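PDB 3FI7: Lmo1076 protein from Listeria monocytogenes serovar 1/2a, which hydrolyses cell-wall peptidoglycan as the autoinhibited, virulence-associated autolysin Auto, the chain here being its N-acetylglucosaminidase catalytic domain of glycoside hydrolase family GH73. Local coordinates for residues 73-78 with 110-115; 77-82 with 118-123. All coordinates share one frame; numbering follows the deposited sequence.

Interaction 1: residues 73-78 with 110-115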
ATOM      1  N   ALA A  73     -10.788  -5.157  -9.327  1.00 57.08           N
ATOM      2  CA  ALA A  73     -12.080  -5.806  -9.137  1.00 61.06           C
ATOM      3  C   ALA A  73     -12.145  -7.082  -9.969  1.00 58.69           C
ATOM      4  O   ALA A  73     -11.537  -7.160 -11.040  1.00 57.63           O
ATOM      5  CB  ALA A  73     -13.203  -4.861  -9.520  1.00 63.42           C
ATOM      6  N   PRO A  74     -12.893  -8.088  -9.486  1.00 54.56           N
ATOM      7  CA  PRO A  74     -13.715  -8.059  -8.273  1.00 55.11           C
ATOM      8  C   PRO A  74     -13.052  -8.683  -7.042  1.00 53.16           C
ATOM      9  O   PRO A  74     -13.748  -9.036  -6.096  1.00 57.09           O
ATOM     10  CB  PRO A  74     -14.900  -8.919  -8.687  1.00 53.20           C
ATOM     11  CG  PRO A  74     -14.235 -10.026  -9.483  1.00 50.02           C
ATOM     12  CD  PRO A  74     -13.053  -9.368 -10.201  1.00 47.87           C
ATOM     13  N   ASN A  75     -11.731  -8.808  -7.047  1.00 54.10           N
ATOM     14  CA  ASN A  75     -11.032  -9.440  -5.933  1.00 51.13           C
ATOM     15  C   ASN A  75     -10.530  -8.441  -4.897  1.00 45.65           C
ATOM     16  O   ASN A  75     -10.617  -8.689  -3.701  1.00 40.06           O
ATOM     17  CB  ASN A  75      -9.880 -10.283  -6.467  1.00 46.29           C
ATOM     18  CG  ASN A  75     -10.331 -11.239  -7.551  1.00 60.14           C
ATOM     19  OD1 ASN A  75     -11.215 -12.072  -7.330  1.00 58.92           O
ATOM     20  ND2 ASN A  75      -9.739 -11.117  -8.734  1.00 54.82           N
ATOM     21  N   TYR A  76      -9.983  -7.325  -5.373  1.00 37.64           N
ATOM     22  CA  TYR A  76      -9.603  -6.213  -4.507  1.00 45.00           C
ATOM     23  C   TYR A  76      -8.479  -6.556  -3.536  1.00 43.87           C
ATOM     24  O   TYR A  76      -8.302  -5.874  -2.534  1.00 41.48           O
ATOM     25  CB  TYR A  76     -10.824  -5.716  -3.723  1.00 44.52           C
ATOM     26  CG  TYR A  76     -11.953  -5.220  -4.601  1.00 51.98           C
ATOM     27  CD1 TYR A  76     -13.124  -5.956  -4.752  1.00 50.10           C
ATOM     28  CD2 TYR A  76     -11.845  -4.013  -5.285  1.00 53.79           C
ATOM     29  CE1 TYR A  76     -14.160  -5.496  -5.561  1.00 51.59           C
ATOM     30  CE2 TYR A  76     -12.869  -3.548  -6.091  1.00 52.78           C
ATOM     31  CZ  TYR A  76     -14.024  -4.289  -6.223  1.00 57.77           C
ATOM     32  OH  TYR A  76     -15.037  -3.815  -7.027  1.00 62.83           O
ATOM     33  N   ASN A  77      -7.723  -7.604  -3.841  1.00 41.86           N
ATOM     34  CA  ASN A  77      -6.687  -8.115  -2.944  1.00 38.44           C
ATOM     35  C   ASN A  77      -5.347  -7.455  -3.265  1.00 40.92           C
ATOM     36  O   ASN A  77      -4.544  -7.985  -4.050  1.00 39.23           O
ATOM     37  CB  ASN A  77      -6.615  -9.649  -3.079  1.00 35.17           C
ATOM     38  CG  ASN A  77      -5.722 -10.310  -2.034  1.00 35.44           C
ATOM     39  OD1 ASN A  77      -4.833  -9.683  -1.458  1.00 38.49           O
ATOM     40  ND2 ASN A  77      -5.953 -11.602  -1.802  1.00 41.17           N
ATOM     41  N   LEU A  78      -5.112  -6.290  -2.661  1.00 32.13           N
ATOM     42  CA  LEU A  78      -3.956  -5.461  -3.008  1.00 31.86           C
ATOM     43  C   LEU A  78      -2.638  -6.078  -2.587  1.00 36.50           C
ATOM     44  O   LEU A  78      -1.606  -5.850  -3.217  1.00 36.34           O
ATOM     45  CB  LEU A  78      -4.074  -4.066  -2.385  1.00 28.41           C
ATOM     46  CG  LEU A  78      -5.280  -3.228  -2.821  1.00 38.85           C
ATOM     47  CD1 LEU A  78      -5.424  -2.001  -1.920  1.00 33.25           C
ATOM     48  CD2 LEU A  78      -5.184  -2.835  -4.305  1.00 33.99           C
ATOM     49  N   PHE A 110      -6.631 -17.227  -2.968  1.00 45.20           N
ATOM     50  CA  PHE A 110      -6.337 -15.898  -2.473  1.00 41.82           C
ATOM     51  C   PHE A 110      -7.604 -15.276  -1.937  1.00 45.10           C
ATOM     52  O   PHE A 110      -8.696 -15.530  -2.460  1.00 42.62           O
ATOM     53  CB  PHE A 110      -5.757 -15.039  -3.589  1.00 36.85           C
ATOM     54  CG  PHE A 110      -4.383 -15.455  -4.022  1.00 39.68           C
ATOM     55  CD1 PHE A 110      -4.215 -16.391  -5.037  1.00 37.61           C
ATOM     56  CD2 PHE A 110      -3.254 -14.905  -3.418  1.00 33.89           C
ATOM     57  CE1 PHE A 110      -2.935 -16.771  -5.451  1.00 40.91           C
ATOM     58  CE2 PHE A 110      -1.970 -15.272  -3.826  1.00 38.25           C
ATOM     59  CZ  PHE A 110      -1.810 -16.211  -4.845  1.00 37.71           C
ATOM     60  N   ALA A 111      -7.462 -14.464  -0.893  1.00 39.94           N
ATOM     61  CA  ALA A 111      -8.620 -13.803  -0.300  1.00 37.75           C
ATOM     62  C   ALA A 111      -9.323 -12.964  -1.355  1.00 42.52           C
ATOM     63  O   ALA A 111      -8.677 -12.402  -2.251  1.00 39.64           O
ATOM     64  CB  ALA A 111      -8.199 -12.938   0.889  1.00 36.68           C
ATOM     65  N   LYS A 112     -10.646 -12.898  -1.251  1.00 45.77           N
ATOM     66  CA  LYS A 112     -11.472 -12.075  -2.125  1.00 51.96           C
ATOM     67  C   LYS A 112     -12.241 -11.107  -1.236  1.00 53.69           C
ATOM     68  O   LYS A 112     -13.003 -11.535  -0.371  1.00 50.98           O
ATOM     69  CB  LYS A 112     -12.447 -12.962  -2.897  1.00 57.83           C
ATOM     70  CG  LYS A 112     -13.301 -12.255  -3.946  1.00 58.00           C
ATOM     71  CD  LYS A 112     -14.415 -13.194  -4.424  1.00 71.77           C
ATOM     72  CE  LYS A 112     -14.759 -12.990  -5.894  1.00 81.06           C
ATOM     73  NZ  LYS A 112     -15.327 -11.640  -6.161  1.00 89.18           N
ATOM     74  N   TYR A 113     -12.035  -9.810  -1.443  1.00 44.22           N
ATOM     75  CA  TYR A 113     -12.616  -8.787  -0.573  1.00 48.55           C
ATOM     76  C   TYR A 113     -13.753  -8.048  -1.261  1.00 53.32           C
ATOM     77  O   TYR A 113     -13.801  -7.994  -2.491  1.00 55.22           O
ATOM     78  CB  TYR A 113     -11.550  -7.753  -0.169  1.00 42.16           C
ATOM     79  CG  TYR A 113     -10.332  -8.321   0.513  1.00 38.67           C
ATOM     80  CD1 TYR A 113     -10.313  -8.539   1.885  1.00 44.90           C
ATOM     81  CD2 TYR A 113      -9.195  -8.625  -0.209  1.00 39.95           C
ATOM     82  CE1 TYR A 113      -9.189  -9.056   2.514  1.00 37.88           C
ATOM     83  CE2 TYR A 113      -8.075  -9.146   0.404  1.00 42.05           C
ATOM     84  CZ  TYR A 113      -8.073  -9.355   1.765  1.00 39.90           C
ATOM     85  OH  TYR A 113      -6.942  -9.866   2.366  1.00 36.01           O
ATOM     86  N   PRO A 114     -14.659  -7.449  -0.465  1.00 53.17           N
ATOM     87  CA  PRO A 114     -15.751  -6.604  -0.976  1.00 49.86           C
ATOM     88  C   PRO A 114     -15.225  -5.345  -1.656  1.00 56.82           C
ATOM     89  O   PRO A 114     -15.845  -4.837  -2.593  1.00 56.51           O
ATOM     90  CB  PRO A 114     -16.527  -6.222   0.289  1.00 47.85           C
ATOM     91  CG  PRO A 114     -16.176  -7.288   1.290  1.00 50.36           C
ATOM     92  CD  PRO A 114     -14.752  -7.658   0.989  1.00 49.07           C
ATOM     93  N   SER A 115     -14.090  -4.845  -1.179  1.00 53.37           N
ATOM     94  CA  SER A 115     -13.467  -3.663  -1.761  1.00 46.66           C
ATOM     95  C   SER A 115     -12.059  -3.495  -1.221  1.00 44.61           C
ATOM     96  O   SER A 115     -11.609  -4.263  -0.371  1.00 42.86           O
ATOM     97  CB  SER A 115     -14.274  -2.407  -1.431  1.00 51.04           C
ATOM     98  OG  SER A 115     -14.135  -2.070  -0.060  1.00 47.47           O
TER
HETATM   99  O   HOH W   1      -4.877  -7.753   0.614  1.00 43.10           O
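Asn77 reaches across to Ala111 with its side-chain amide: Asn77 ND2 donates to Ala111 O at 2.9 Å, a bent bond (N-H...O 142°) with the acceptor somewhat off the amide plane. CG sits anti to the backbone N (chi1 -171°), which carries the amide to the end of the strand and lays Asn77 CG 3.6 Å from Tyr113 CE2, at the ring edge, amide and ring nearly perpendicular. Two residues earlier in the loop, Asn75 O accepts from the backbone N of Tyr113 at 2.9 Å in an almost straight bond. Lys112 then folds back, bent at its last two torsions, and its NZ donates to Pro74 O at 3.0 Å from above the carbonyl plane. That carbonyl belongs to a proline entered through a cis peptide bond, and the lysine's CE also brushes Asn75 OD1.

Tyr76 closes the far end. Ser115 CA lies over one face of the Tyr76 ring, 3.9 Å from the centroid, a CH-pi contact, while Ala73 CA covers part of the opposite face. Tyr113 O comes to the ring edge, 3.1 Å from Tyr76 CD1.

In the next shell, Asn75 ND2 is held by Glu69 O, and Tyr113 OH has its main polar partner in Asp122, with a weak link to a water. Ser115 is the N-cap of helix 116-129: its OG bonds the backbone N of Lys117 and also meets Glu118 OE2. The contact thus ties the loop that follows helix 52-63 to the chain just where strand 104-111 ends and helix 116-129 begins, with His116 of that helix edge-to-face with Tyr76 and Val90 of strand 89-98 against Asn75.

Interaction 2: residues 77-82 with 118-123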
ATOM      1  N   ASN A  77      -7.723  -7.604  -3.841  1.00 41.86           N
ATOM      2  CA  ASN A  77      -6.687  -8.115  -2.944  1.00 38.44           C
ATOM      3  C   ASN A  77      -5.347  -7.455  -3.265  1.00 40.92           C
ATOM      4  O   ASN A  77      -4.544  -7.985  -4.050  1.00 39.23           O
ATOM      5  CB  ASN A  77      -6.615  -9.649  -3.079  1.00 35.17           C
ATOM      6  CG  ASN A  77      -5.722 -10.310  -2.034  1.00 35.44           C
ATOM      7  OD1 ASN A  77      -4.833  -9.683  -1.458  1.00 38.49           O
ATOM      8  ND2 ASN A  77      -5.953 -11.602  -1.802  1.00 41.17           N
ATOM      9  N   LEU A  78      -5.112  -6.290  -2.661  1.00 32.13           N
ATOM     10  CA  LEU A  78      -3.956  -5.461  -3.008  1.00 31.86           C
ATOM     11  C   LEU A  78      -2.638  -6.078  -2.587  1.00 36.50           C
ATOM     12  O   LEU A  78      -1.606  -5.850  -3.217  1.00 36.34           O
ATOM     13  CB  LEU A  78      -4.074  -4.066  -2.385  1.00 28.41           C
ATOM     14  CG  LEU A  78      -5.280  -3.228  -2.821  1.00 38.85           C
ATOM     15  CD1 LEU A  78      -5.424  -2.001  -1.920  1.00 33.25           C
ATOM     16  CD2 LEU A  78      -5.184  -2.835  -4.305  1.00 33.99           C
ATOM     17  N   PHE A  79      -2.659  -6.858  -1.516  1.00 34.50           N
ATOM     18  CA  PHE A  79      -1.408  -7.349  -0.963  1.00 36.24           C
ATOM     19  C   PHE A  79      -1.147  -8.817  -1.309  1.00 36.78           C
ATOM     20  O   PHE A  79      -0.177  -9.402  -0.845  1.00 34.41           O
ATOM     21  CB  PHE A  79      -1.365  -7.088   0.544  1.00 29.84           C
ATOM     22  CG  PHE A  79      -1.528  -5.638   0.906  1.00 31.33           C
ATOM     23  CD1 PHE A  79      -0.422  -4.812   1.037  1.00 31.42           C
ATOM     24  CD2 PHE A  79      -2.790  -5.095   1.099  1.00 30.98           C
ATOM     25  CE1 PHE A  79      -0.570  -3.466   1.370  1.00 35.28           C
ATOM     26  CE2 PHE A  79      -2.942  -3.759   1.433  1.00 36.93           C
ATOM     27  CZ  PHE A  79      -1.826  -2.941   1.568  1.00 34.42           C
ATOM     28  N   GLY A  80      -2.001  -9.400  -2.145  1.00 38.86           N
ATOM     29  CA  GLY A  80      -1.828 -10.787  -2.556  1.00 34.04           C
ATOM     30  C   GLY A  80      -1.880 -11.769  -1.396  1.00 38.49           C
ATOM     31  O   GLY A  80      -1.124 -12.735  -1.350  1.00 42.96           O
ATOM     32  N   ILE A  81      -2.782 -11.517  -0.454  1.00 37.70           N
ATOM     33  CA  ILE A  81      -2.924 -12.358   0.725  1.00 38.23           C
ATOM     34  C   ILE A  81      -3.573 -13.701   0.390  1.00 44.20           C
ATOM     35  O   ILE A  81      -4.621 -13.748  -0.251  1.00 44.76           O
ATOM     36  CB  ILE A  81      -3.775 -11.651   1.795  1.00 46.83           C
ATOM     37  CG1 ILE A  81      -3.081 -10.371   2.260  1.00 40.31           C
ATOM     38  CG2 ILE A  81      -4.052 -12.587   2.968  1.00 41.47           C
ATOM     39  CD1 ILE A  81      -1.611 -10.556   2.572  1.00 40.90           C
ATOM     40  N   LYS A  82      -2.949 -14.790   0.828  1.00 44.87           N
ATOM     41  CA  LYS A  82      -3.500 -16.126   0.598  1.00 52.40           C
ATOM     42  C   LYS A  82      -4.594 -16.481   1.601  1.00 51.63           C
ATOM     43  O   LYS A  82      -4.633 -15.949   2.707  1.00 51.48           O
ATOM     44  CB  LYS A  82      -2.395 -17.186   0.618  1.00 49.37           C
ATOM     45  CG  LYS A  82      -1.588 -17.245  -0.663  1.00 51.78           C
ATOM     46  CD  LYS A  82      -0.508 -18.298  -0.581  1.00 53.41           C
ATOM     47  CE  LYS A  82       0.413 -18.219  -1.773  1.00 58.51           C
ATOM     48  NZ  LYS A  82       1.710 -18.892  -1.497  1.00 75.53           N
ATOM     49  N   GLU A 118     -11.295  -3.421   2.865  1.00 39.08           N
ATOM     50  CA  GLU A 118     -11.074  -4.597   3.701  1.00 37.94           C
ATOM     51  C   GLU A 118      -9.669  -5.163   3.482  1.00 45.24           C
ATOM     52  O   GLU A 118      -9.063  -5.734   4.395  1.00 42.78           O
ATOM     53  CB  GLU A 118     -12.145  -5.660   3.436  1.00 40.10           C
ATOM     54  CG  GLU A 118     -13.544  -5.277   3.931  1.00 43.94           C
ATOM     55  CD  GLU A 118     -14.286  -4.309   3.007  1.00 53.84           C
ATOM     56  OE1 GLU A 118     -15.289  -3.718   3.454  1.00 64.88           O
ATOM     57  OE2 GLU A 118     -13.888  -4.138   1.837  1.00 57.60           O
ATOM     58  N   SER A 119      -9.154  -4.987   2.268  1.00 40.62           N
ATOM     59  CA  SER A 119      -7.788  -5.384   1.933  1.00 38.73           C
ATOM     60  C   SER A 119      -6.766  -4.533   2.718  1.00 36.52           C
ATOM     61  O   SER A 119      -5.831  -5.067   3.329  1.00 32.62           O
ATOM     62  CB  SER A 119      -7.573  -5.267   0.417  1.00 38.73           C
ATOM     63  OG  SER A 119      -6.229  -5.511   0.047  1.00 38.44           O
ATOM     64  N   LEU A 120      -6.958  -3.215   2.716  1.00 32.30           N
ATOM     65  CA  LEU A 120      -6.114  -2.324   3.515  1.00 35.74           C
ATOM     66  C   LEU A 120      -6.203  -2.666   5.003  1.00 37.44           C
ATOM     67  O   LEU A 120      -5.197  -2.666   5.711  1.00 38.72           O
ATOM     68  CB  LEU A 120      -6.487  -0.856   3.290  1.00 28.33           C
ATOM     69  CG  LEU A 120      -6.236  -0.333   1.872  1.00 37.26           C
ATOM     70  CD1 LEU A 120      -7.090   0.903   1.581  1.00 34.68           C
ATOM     71  CD2 LEU A 120      -4.744  -0.053   1.640  1.00 28.21           C
ATOM     72  N   GLU A 121      -7.406  -2.965   5.477  1.00 36.35           N
ATOM     73  CA  GLU A 121      -7.579  -3.281   6.889  1.00 40.69           C
ATOM     74  C   GLU A 121      -6.820  -4.558   7.284  1.00 41.76           C
ATOM     75  O   GLU A 121      -6.247  -4.630   8.376  1.00 39.78           O
ATOM     76  CB  GLU A 121      -9.059  -3.377   7.268  1.00 33.46           C
ATOM     77  CG  GLU A 121      -9.278  -3.685   8.748  1.00 42.26           C
ATOM     78  CD  GLU A 121     -10.566  -3.089   9.304  1.00 59.12           C
ATOM     79  OE1 GLU A 121     -11.491  -2.814   8.507  1.00 63.90           O
ATOM     80  OE2 GLU A 121     -10.650  -2.899  10.542  1.00 58.29           O
ATOM     81  N   ASP A 122      -6.813  -5.552   6.397  1.00 35.59           N
ATOM     82  CA  ASP A 122      -6.028  -6.762   6.630  1.00 36.98           C
ATOM     83  C   ASP A 122      -4.547  -6.453   6.798  1.00 35.89           C
ATOM     84  O   ASP A 122      -3.896  -7.024   7.667  1.00 40.68           O
ATOM     85  CB  ASP A 122      -6.229  -7.799   5.518  1.00 47.42           C
ATOM     86  CG  ASP A 122      -7.051  -9.005   5.978  1.00 78.30           C
ATOM     87  OD1 ASP A 122      -6.887 -10.094   5.378  1.00 88.13           O
ATOM     88  OD2 ASP A 122      -7.849  -8.870   6.939  1.00 79.46           O
ATOM     89  N   ASN A 123      -4.022  -5.550   5.967  1.00 31.72           N
ATOM     90  CA  ASN A 123      -2.626  -5.134   6.075  1.00 34.26           C
ATOM     91  C   ASN A 123      -2.379  -4.468   7.423  1.00 39.81           C
ATOM     92  O   ASN A 123      -1.369  -4.728   8.076  1.00 46.77           O
ATOM     93  CB  ASN A 123      -2.231  -4.211   4.908  1.00 26.86           C
ATOM     94  CG  ASN A 123      -0.910  -3.474   5.145  1.00 35.66           C
ATOM     95  OD1 ASN A 123      -0.898  -2.317   5.570  1.00 41.08           O
ATOM     96  ND2 ASN A 123       0.201  -4.133   4.854  1.00 35.77           N
TER
HETATM   97  O   HOH W   1      -4.877  -7.753   0.614  1.00 43.10           O
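Phe79 lies against helix 116-129 through its ring, stacked on the Asn123 side chain. From CB, the ring leaves anti to the carbonyl carbon (chi1 -57°), which directs it at the helix and brings Phe79 CD2 to 3.6 Å from Ser119 OG, at the ring edge. Further out, CE2 and CZ both lie under Asn123 CB, which sits 3.7 Å from the centroid of the Phe79 ring in a CH-pi contact, and CE1 runs under Asn123 ND2, the amide lying almost parallel to the ring (7°). At the tip, Phe79 CZ also touches Leu120 CD2 at 4.1 Å; the same methyl meets Leu78 CD1. Gln58 OE1 accepts from Asn123 ND2, which helps hold the amide flat over the ring.

Ser119 OG accepts from Leu78 N at 3.0 Å and also hydrogen-bonds a water. This water donates to Asn77 OD1 and accepts from Phe79 N, so it bridges the helix to the type I turn from Asn77 to Gly80. Asn77 ties the turn to the residue that follows it: OD1 accepts from Ile81 N and ND2 donates to Ile81 O. Around this, helix 52-63 offers Gln58 and Ala59 to Phe79, while helix 29-47 packs Phe33 on Leu78 and Ile37 on Leu120.

Overall arrangement
Both contacts start from the loop between helix 52-63 and strand 89-98, overlapping at Asn77 and Leu78, and their centres lie about 8 Å apart. Interaction 1 sets residues 73-78 against the end of strand 104-111 and the link after it; interaction 2 sets the overlapping residues 77-82 against helix 116-129, the next helix in the chain, after the short link 112-115. Asn77 serves both, and a shared water sits beside it. A further link joins them: Ala111 N hydrogen-bonds Ile81 O. One irregular loop is therefore fixed along the consecutive strand and helix, joining the two-stranded antiparallel sheet to the helical part of this glucosaminidase domain, a member of the lysozyme clan.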